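Side-chain contacts in naphthalene dioxygenase small subunit (Rhodococcus sp., PDB 2B1X), which is the beta subunit of a Rieske non-heme iron oxygenase that dihydroxylates naphthalene, the active-site metals lying, as in related enzymes, in the large subunit: residues T16-M21 against D140-A145; L120-R125 against A129-L134. One frame throughout, in Å; residues are numbered along the deposited sequence.

Contact 1. Residues T16-M21 against D140-A145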
loop_
_atom_site.group_PDB
_atom_site.type_symbol
_atom_site.label_atom_id
_atom_site.label_comp_id
_atom_site.label_asym_id
_atom_site.label_seq_id
_atom_site.Cartn_x
_atom_site.Cartn_y
_atom_site.Cartn_z
ATOM N N THR B 16 11.475 -32.252 6.414
ATOM C CA THR B 16 11.547 -31.068 5.567
ATOM C C THR B 16 10.816 -31.335 4.248
ATOM O O THR B 16 9.964 -30.547 3.856
ATOM C CB THR B 16 13.001 -30.623 5.388
ATOM O OG1 THR B 16 13.545 -30.318 6.683
ATOM C CG2 THR B 16 13.083 -29.285 4.626
ATOM N N GLU B 17 11.084 -32.490 3.629
ATOM C CA GLU B 17 10.419 -32.864 2.388
ATOM C C GLU B 17 8.917 -33.001 2.604
ATOM O O GLU B 17 8.131 -32.628 1.741
ATOM C CB GLU B 17 11.047 -34.119 1.758
ATOM C CG GLU B 17 12.413 -33.784 1.127
ATOM C CD GLU B 17 13.076 -34.918 0.345
ATOM O OE1 GLU B 17 12.759 -36.121 0.573
ATOM O OE2 GLU B 17 13.959 -34.593 -0.499
ATOM N N TRP B 18 8.520 -33.520 3.765
ATOM C CA TRP B 18 7.103 -33.664 4.084
ATOM C C TRP B 18 6.443 -32.268 4.144
ATOM O O TRP B 18 5.363 -32.050 3.591
ATOM C CB TRP B 18 6.939 -34.438 5.394
ATOM C CG TRP B 18 5.522 -34.828 5.718
ATOM C CD1 TRP B 18 4.928 -36.055 5.495
ATOM C CD2 TRP B 18 4.529 -34.007 6.342
ATOM N NE1 TRP B 18 3.628 -36.029 5.942
ATOM C CE2 TRP B 18 3.357 -34.786 6.464
ATOM C CE3 TRP B 18 4.509 -32.683 6.816
ATOM C CZ2 TRP B 18 2.177 -34.286 7.043
ATOM C CZ3 TRP B 18 3.336 -32.180 7.376
ATOM C CH2 TRP B 18 2.185 -32.987 7.487
ATOM N N LEU B 19 7.112 -31.314 4.773
ATOM C CA LEU B 19 6.556 -29.965 4.878
ATOM C C LEU B 19 6.392 -29.311 3.515
ATOM O O LEU B 19 5.409 -28.594 3.261
ATOM C CB LEU B 19 7.444 -29.078 5.764
ATOM C CG LEU B 19 7.431 -29.304 7.267
ATOM C CD1 LEU B 19 8.420 -28.397 7.925
ATOM C CD2 LEU B 19 6.027 -29.031 7.807
ATOM N N TYR B 20 7.353 -29.547 2.626
ATOM C CA TYR B 20 7.287 -28.912 1.312
ATOM C C TYR B 20 6.205 -29.580 0.471
ATOM O O TYR B 20 5.545 -28.916 -0.311
ATOM C CB TYR B 20 8.641 -28.944 0.597
ATOM C CG TYR B 20 9.758 -28.188 1.271
ATOM C CD1 TYR B 20 11.075 -28.436 0.914
ATOM C CD2 TYR B 20 9.512 -27.162 2.211
ATOM C CE1 TYR B 20 12.125 -27.750 1.478
ATOM C CE2 TYR B 20 10.588 -26.434 2.796
ATOM C CZ TYR B 20 11.887 -26.746 2.418
ATOM O OH TYR B 20 12.996 -26.089 2.946
ATOM N N MET B 21 6.026 -30.885 0.638
ATOM C CA MET B 21 4.939 -31.620 -0.030
ATOM C C MET B 21 3.562 -31.149 0.467
ATOM O O MET B 21 2.604 -31.049 -0.299
ATOM C CB MET B 21 5.124 -33.120 0.211
ATOM C CG MET B 21 3.954 -34.044 -0.243
ATOM S SD MET B 21 2.579 -34.113 0.968
ATOM C CE MET B 21 3.318 -35.040 2.368
ATOM N N ASP B 140 4.281 -27.553 15.110
ATOM C CA ASP B 140 3.580 -28.786 14.757
ATOM C C ASP B 140 4.064 -29.970 15.602
ATOM O O ASP B 140 5.189 -29.990 16.130
ATOM C CB ASP B 140 3.770 -29.188 13.282
ATOM C CG ASP B 140 3.413 -28.089 12.295
ATOM O OD1 ASP B 140 2.687 -27.115 12.657
ATOM O OD2 ASP B 140 3.852 -28.104 11.110
ATOM N N VAL B 141 3.186 -30.939 15.730
ATOM C CA VAL B 141 3.576 -32.276 16.176
ATOM C C VAL B 141 3.301 -33.203 15.001
ATOM O O VAL B 141 2.169 -33.316 14.535
ATOM C CB VAL B 141 2.826 -32.704 17.457
ATOM C CG1 VAL B 141 3.208 -34.155 17.898
ATOM C CG2 VAL B 141 3.121 -31.701 18.562
ATOM N N LEU B 142 4.365 -33.819 14.504
ATOM C CA LEU B 142 4.269 -34.843 13.465
ATOM C C LEU B 142 4.475 -36.233 14.072
ATOM O O LEU B 142 5.308 -36.405 14.965
ATOM C CB LEU B 142 5.320 -34.590 12.390
ATOM C CG LEU B 142 4.946 -33.818 11.123
ATOM C CD1 LEU B 142 3.762 -32.841 11.270
ATOM C CD2 LEU B 142 6.180 -33.143 10.559
ATOM N N ARG B 143 3.723 -37.213 13.572
ATOM C CA ARG B 143 3.790 -38.591 14.035
ATOM C C ARG B 143 4.166 -39.496 12.878
ATOM O O ARG B 143 3.584 -39.379 11.804
ATOM C CB ARG B 143 2.434 -39.039 14.567
ATOM C CG ARG B 143 2.140 -38.572 15.970
ATOM C CD ARG B 143 1.517 -39.636 16.854
ATOM N NE ARG B 143 0.093 -39.740 16.602
ATOM C CZ ARG B 143 -0.863 -39.105 17.274
ATOM N NH1 ARG B 143 -0.575 -38.303 18.285
ATOM N NH2 ARG B 143 -2.129 -39.297 16.927
ATOM N N ARG B 144 5.123 -40.402 13.095
ATOM C CA ARG B 144 5.457 -41.423 12.096
ATOM C C ARG B 144 4.241 -42.275 11.790
ATOM O O ARG B 144 3.477 -42.610 12.682
ATOM C CB ARG B 144 6.599 -42.326 12.573
ATOM C CG ARG B 144 7.981 -41.749 12.350
ATOM C CD ARG B 144 9.074 -42.802 12.265
ATOM N NE ARG B 144 10.383 -42.285 12.669
ATOM C CZ ARG B 144 11.241 -41.687 11.846
ATOM N NH1 ARG B 144 10.934 -41.509 10.555
ATOM N NH2 ARG B 144 12.413 -41.261 12.322
ATOM N N ALA B 145 4.049 -42.585 10.516
ATOM C CA ALA B 145 2.944 -43.428 10.069
ATOM C C ALA B 145 3.409 -44.115 8.807
ATOM O O ALA B 145 3.609 -43.471 7.778
ATOM C CB ALA B 145 1.684 -42.602 9.810
#

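Contact 2. Residues L120-R125 against A129-L134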
loop_
_atom_site.group_PDB
_atom_site.type_symbol
_atom_site.label_atom_id
_atom_site.label_comp_id
_atom_site.label_asym_id
_atom_site.label_seq_id
_atom_site.Cartn_x
_atom_site.Cartn_y
_atom_site.Cartn_z
ATOM N N LEU B 120 5.479 -17.614 5.476
ATOM C CA LEU B 120 4.936 -16.425 4.850
ATOM C C LEU B 120 3.927 -16.877 3.778
ATOM O O LEU B 120 4.274 -17.584 2.828
ATOM C CB LEU B 120 6.043 -15.523 4.284
ATOM C CG LEU B 120 5.982 -14.379 3.267
ATOM C CD1 LEU B 120 4.664 -14.154 2.531
ATOM C CD2 LEU B 120 6.535 -13.097 3.817
ATOM N N LEU B 121 2.677 -16.466 3.957
ATOM C CA LEU B 121 1.621 -16.886 3.041
ATOM C C LEU B 121 1.238 -15.706 2.155
ATOM O O LEU B 121 0.869 -14.656 2.679
ATOM C CB LEU B 121 0.420 -17.383 3.837
ATOM C CG LEU B 121 -0.819 -17.760 2.994
ATOM C CD1 LEU B 121 -0.638 -19.013 2.206
ATOM C CD2 LEU B 121 -2.048 -17.830 3.848
ATOM N N TYR B 122 1.381 -15.876 0.830
ATOM C CA TYR B 122 1.081 -14.848 -0.144
ATOM C C TYR B 122 -0.274 -15.144 -0.746
ATOM O O TYR B 122 -0.586 -16.304 -0.961
ATOM C CB TYR B 122 2.182 -14.809 -1.238
ATOM C CG TYR B 122 1.975 -13.764 -2.350
ATOM C CD1 TYR B 122 2.484 -12.498 -2.238
ATOM C CD2 TYR B 122 1.271 -14.082 -3.523
ATOM C CE1 TYR B 122 2.326 -11.544 -3.267
ATOM C CE2 TYR B 122 1.066 -13.147 -4.530
ATOM C CZ TYR B 122 1.585 -11.895 -4.403
ATOM O OH TYR B 122 1.376 -11.012 -5.406
ATOM N N ARG B 123 -1.099 -14.122 -1.012
ATOM C CA ARG B 123 -2.480 -14.372 -1.517
ATOM C C ARG B 123 -2.992 -13.284 -2.478
ATOM O O ARG B 123 -2.923 -12.135 -2.130
ATOM C CB ARG B 123 -3.463 -14.534 -0.332
ATOM C CG ARG B 123 -4.930 -14.925 -0.737
ATOM C CD ARG B 123 -5.978 -14.625 0.363
ATOM N NE ARG B 123 -7.248 -15.340 0.165
ATOM C CZ ARG B 123 -8.248 -15.341 1.041
ATOM N NH1 ARG B 123 -8.164 -14.600 2.156
ATOM N NH2 ARG B 123 -9.357 -16.032 0.783
ATOM N N THR B 124 -3.465 -13.660 -3.685
ATOM C CA THR B 124 -4.214 -12.741 -4.554
ATOM C C THR B 124 -5.553 -13.365 -4.947
ATOM O O THR B 124 -5.679 -14.573 -4.991
ATOM C CB THR B 124 -3.444 -12.345 -5.855
ATOM O OG1 THR B 124 -3.213 -13.517 -6.652
ATOM C CG2 THR B 124 -2.021 -11.786 -5.562
ATOM N N ARG B 125 -6.515 -12.516 -5.270
ATOM C CA ARG B 125 -7.823 -12.953 -5.808
ATOM C C ARG B 125 -8.257 -12.053 -6.954
ATOM O O ARG B 125 -7.998 -10.825 -6.935
ATOM C CB ARG B 125 -8.906 -12.916 -4.717
ATOM C CG ARG B 125 -8.685 -13.849 -3.536
ATOM C CD ARG B 125 -9.925 -13.993 -2.570
ATOM N NE ARG B 125 -11.168 -14.305 -3.293
ATOM C CZ ARG B 125 -11.418 -15.440 -3.922
ATOM N NH1 ARG B 125 -10.500 -16.399 -3.951
ATOM N NH2 ARG B 125 -12.579 -15.609 -4.582
ATOM N N ALA B 129 -5.265 -5.307 -8.618
ATOM C CA ALA B 129 -3.831 -5.218 -8.372
ATOM C C ALA B 129 -3.445 -4.983 -6.894
ATOM O O ALA B 129 -2.880 -3.940 -6.536
ATOM C CB ALA B 129 -3.206 -4.189 -9.252
ATOM N N THR B 130 -3.759 -5.963 -6.057
ATOM C CA THR B 130 -3.429 -5.931 -4.642
ATOM C C THR B 130 -3.189 -7.377 -4.204
ATOM O O THR B 130 -3.520 -8.305 -4.946
ATOM C CB THR B 130 -4.579 -5.204 -3.822
ATOM O OG1 THR B 130 -4.204 -5.151 -2.437
ATOM C CG2 THR B 130 -5.796 -6.014 -3.779
ATOM N N TYR B 131 -2.619 -7.565 -3.014
ATOM C CA TYR B 131 -2.246 -8.851 -2.463
ATOM C C TYR B 131 -2.166 -8.732 -0.938
ATOM O O TYR B 131 -2.011 -7.622 -0.372
ATOM C CB TYR B 131 -0.871 -9.319 -3.003
ATOM C CG TYR B 131 0.321 -8.438 -2.641
ATOM C CD1 TYR B 131 1.191 -8.805 -1.606
ATOM C CD2 TYR B 131 0.589 -7.273 -3.335
ATOM C CE1 TYR B 131 2.297 -8.042 -1.278
ATOM C CE2 TYR B 131 1.708 -6.475 -3.012
ATOM C CZ TYR B 131 2.538 -6.857 -1.993
ATOM O OH TYR B 131 3.642 -6.095 -1.674
ATOM N N ASP B 132 -2.331 -9.869 -0.280
ATOM C CA ASP B 132 -2.238 -9.982 1.160
ATOM C C ASP B 132 -1.009 -10.776 1.465
ATOM O O ASP B 132 -0.609 -11.605 0.659
ATOM C CB ASP B 132 -3.441 -10.748 1.736
ATOM C CG ASP B 132 -4.743 -10.034 1.461
ATOM O OD1 ASP B 132 -4.694 -8.804 1.204
ATOM O OD2 ASP B 132 -5.859 -10.600 1.463
ATOM N N VAL B 133 -0.422 -10.504 2.622
ATOM C CA VAL B 133 0.634 -11.317 3.175
ATOM C C VAL B 133 0.287 -11.672 4.616
ATOM O O VAL B 133 -0.024 -10.788 5.419
ATOM C CB VAL B 133 1.971 -10.552 3.170
ATOM C CG1 VAL B 133 3.046 -11.321 3.937
ATOM C CG2 VAL B 133 2.451 -10.326 1.728
ATOM N N LEU B 134 0.306 -12.961 4.941
ATOM C CA LEU B 134 0.256 -13.397 6.333
ATOM C C LEU B 134 1.640 -13.926 6.726
ATOM O O LEU B 134 2.285 -14.622 5.937
ATOM C CB LEU B 134 -0.784 -14.486 6.548
ATOM C CG LEU B 134 -2.259 -14.108 6.298
ATOM C CD1 LEU B 134 -3.092 -15.275 6.759
ATOM C CD2 LEU B 134 -2.599 -12.861 7.088
HETATM O O HOH W 1 -5.793 -9.708 -5.353
#

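Contact 1. Residues T16-M21 against D140-A145
Trp-18 carries its indole toward Leu-142 because CG stands anti to the backbone N (chi1 -171°), and the ring is turned about CB-CG to offer a face to the leucine. Leu-142 answers with torsions that fall far from the usual staggered values, chi1 -96° and chi2 26°, which spread its two methyl groups over the six-membered part of the indole. CD1 of Leu-142 lies 4.0 Å from CZ3 of Trp-18, and CD2 of Leu-142 comes to 4.1 Å from CE3 of Trp-18, with CG of Leu-142 over the same face. Leucine branch and ring thus meet methyl to face, by van der Waals packing alone. On the opposite face, CE of Met-21 sits 3.6 Å from the plane of the Trp-18 ring, displaced toward its rim, so the indole lies between Leu-142 and Met-21. Beside this pair, CD2 of Leu-19 approaches OD2 of Asp-140 at 4.1 Å, a marginal apolar-to-carboxylate touch. OD2 of Asp-140 forms a salt bridge with NH2 of Arg-154 on strand 148-158, which would be expected to stabilise the charged form. No hydrogen bond crosses the contact, which is small at 133 Å² buried; the 9.9 Å between CA of Trp-18 and CA of Leu-142 places the helix one side-chain layer off the sheet. Leu-19 also packs on Val-115 of strand 112-124 and on Val-102 of strand 94-106, while Trp-18 reaches Ser-148 of strand 148-158, so helix 10-27 covers several neighbouring strands, consistent with the cone-like alpha-plus-beta fold of the NTF2 clan.

Contact 2. Residues L120-R125 against A129-L134
Leu-120 and Val-133 touch through CD1 of Leu-120 and CG1 of Val-133, 3.6 Å apart, on the sheet face that also carries Tyr-122. On the other face Leu-121 and Leu-134 run side by side, CD2 of Leu-121 lying 4.0 Å from CD1 of Leu-134. The tyrosines continue the first face: CE1 of Tyr-122 meets CD1 of Tyr-131 at 3.4 Å, but the ring planes, 24° apart, are laterally displaced, with little ring over ring. A chi1 of 63° swings the Tyr-131 ring toward Val-133, whose CG2 lies at the ring edge, in plane. The antiparallel backbone bonds Leu-121 and Leu-134 both ways, N of Leu-121 reaching O of Leu-134 at 2.7 Å; Arg-123 and Asp-132 are also bonded both ways, though Arg-123 N to Asp-132 O is bent (142°) and tilted. Farther out, a water bonds N of Arg-125 (2.9 Å) and O of Thr-130 (2.7 Å). NH1 of Arg-123 and OD2 of Asp-132 stay 4.7 Å apart, bridged by the Thr-165 hydroxyl; Glu-89 salt-bridges the arginine. One face, mostly apolar and aromatic, thus meets sister beta subunits, with Tyr-122 OH bonding Gln-160 of one; the other passes from leucines to charges that lie near without touching.

Overall arrangement
Contact 2 is nested along the chain inside the long loop that contact 1 closes, and the two lie on opposite sides of the chain's centre, their own centres 25 Å apart and their nearest atoms about 11 Å apart, without touching. Strand 132-145 belongs to both: its start pairs with strand 112-124 to form a beta hairpin in contact 2, and its far end faces helix 10-27 in contact 1. One strand of the mixed sheet therefore runs from the hairpin end, where other beta subunits and the large subunit pack, to the helix-covered part of the subunit; that it links the two regions mechanically is an inference from this shared strand.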